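Local coordinates for putative adhesin (Bacteroides fragilis NCTC 9343, PDB 3PET), which probably acts in cell adhesion as a putative lipoprotein, built as a right-handed beta-helix of the auto-transporter adhesin head family, at the interface of chains A and B. Numbering follows the deposited sequence. Chains: chain A/B, Putative adhesin.

The interface of chains A and B. Residues chain A 29, 73, 75-76, 78, 98; chain B 212, 216-218.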
# COMPACT_ATOMS: atom_id res chain seq x y z
N VAL A 29 6.19 16.58 5.70
CA VAL A 29 7.23 15.56 5.72
C VAL A 29 7.86 15.62 7.11
O VAL A 29 8.36 16.66 7.51
CB VAL A 29 8.28 15.67 4.59
CG1 VAL A 29 9.29 14.53 4.71
CG2 VAL A 29 7.62 15.65 3.22
N LYS A 73 8.39 22.98 -3.69
CA LYS A 73 9.74 23.26 -3.17
C LYS A 73 10.62 22.01 -3.07
O LYS A 73 10.29 21.06 -2.36
CB LYS A 73 9.72 24.00 -1.83
CG LYS A 73 9.41 25.49 -1.96
CD LYS A 73 10.63 26.35 -2.27
CE LYS A 73 10.25 27.59 -3.04
NZ LYS A 73 10.36 27.39 -4.51
N VAL A 75 13.73 19.98 -1.80
CA VAL A 75 14.56 19.91 -0.59
C VAL A 75 15.53 18.73 -0.77
O VAL A 75 15.09 17.64 -1.14
CB VAL A 75 13.69 19.77 0.69
CG1 VAL A 75 14.55 19.63 1.93
CG2 VAL A 75 12.74 20.94 0.84
N ARG A 76 16.84 18.97 -0.55
CA ARG A 76 17.87 17.93 -0.66
C ARG A 76 17.52 16.73 0.29
O ARG A 76 17.47 15.60 -0.18
CB ARG A 76 19.26 18.53 -0.39
N PHE A 78 14.96 15.81 4.34
CA PHE A 78 14.12 16.26 5.46
C PHE A 78 14.55 15.59 6.78
O PHE A 78 13.70 15.31 7.65
CB PHE A 78 12.63 15.97 5.18
CG PHE A 78 12.02 16.70 4.00
CD1 PHE A 78 11.43 17.94 4.17
CD2 PHE A 78 12.00 16.13 2.74
CE1 PHE A 78 10.83 18.61 3.09
CE2 PHE A 78 11.40 16.79 1.66
CZ PHE A 78 10.81 18.02 1.84
N VAL A 98 4.48 12.36 4.49
CA VAL A 98 5.52 11.34 4.59
C VAL A 98 6.07 11.40 6.00
O VAL A 98 6.59 12.43 6.42
CB VAL A 98 6.63 11.52 3.51
CG1 VAL A 98 7.82 10.58 3.78
CG2 VAL A 98 6.08 11.33 2.10
N LYS B 212 9.58 18.18 -9.43
CA LYS B 212 8.84 18.00 -8.19
C LYS B 212 7.64 18.95 -7.99
O LYS B 212 7.75 20.18 -8.11
CB LYS B 212 9.84 18.18 -7.04
CG LYS B 212 9.28 18.51 -5.68
CD LYS B 212 9.28 17.29 -4.81
CE LYS B 212 8.57 17.61 -3.54
NZ LYS B 212 9.42 18.39 -2.61
N GLY B 216 7.21 14.76 -0.58
CA GLY B 216 8.27 13.76 -0.57
C GLY B 216 9.51 14.34 -1.21
O GLY B 216 9.57 15.55 -1.40
N THR B 217 10.49 13.51 -1.53
CA THR B 217 11.72 14.02 -2.13
C THR B 217 12.31 13.04 -3.16
O THR B 217 11.77 11.96 -3.38
CB THR B 217 12.74 14.34 -1.03
OG1 THR B 217 13.80 15.11 -1.59
CG2 THR B 217 13.25 13.09 -0.32
N ILE B 218 13.40 13.45 -3.80
CA ILE B 218 14.20 12.66 -4.74
C ILE B 218 15.57 12.57 -4.07
O ILE B 218 16.16 13.60 -3.76
CB ILE B 218 14.23 13.24 -6.18
CG1 ILE B 218 12.80 13.37 -6.76
CG2 ILE B 218 15.13 12.37 -7.09
CD1 ILE B 218 12.64 14.19 -8.01
O HOH W 1 12.76 17.24 -2.88
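B:Thr217 and A:Val75 meet through a hydroxyl and a backbone carbonyl, a small example of how one chain's side chains can read the main chain of another. The patch joins loops of chain A to the C-terminal end of chain B, where strands 207-212 and 218-220 close the right-handed beta-helix. The protein surface hidden here sums to 165 Å², part of a larger interface between two copies of one protein, which is not an exact two-fold; whether this pairing exists in the cell the structure alone does not show.

The direct hydrogen bonds described here are given by side chains of chain B to backbone carbonyls of chain A. The hydroxyl OG1 of B:Thr217 lies anti to its own backbone N (chi1 -167°), which carries it towards chain A, and it donates to A:Val75 O at 2.9 Å. The approach is nearly head-on, with a C=O...donor angle of 170°. The side-chain amine nitrogen NZ of B:Lys212 reaches A:Lys73 O at 2.8 Å, arriving from above the carbonyl plane, 37° out of it. Bends at chi2 and chi4 shape the lysine chain on its way there, and a weak bond from NZ to B:Gly216 O ties the same amine back to its own chain.

Apolar contact centres on A:Phe78, whose ring is sandwiched within chain A: A:Val75 CG1 covers the centre of one face and A:Val29 CB that of the other. This clamp should keep the ring from tilting and leaves an edge for the partner. There A:Phe78 CE2 meets B:Thr217 CB, in the ring plane, at 3.9 Å, and lies 3.8 Å from the carbonyl B:Gly216 O. Beside it, A:Val29 CG2 packs against the glycine backbone.

A water bridges the chains, bonded to A:Val75 N and A:Val75 O on one side, and its oxygen to B:Thr217 OG1 at 2.7 Å on the other.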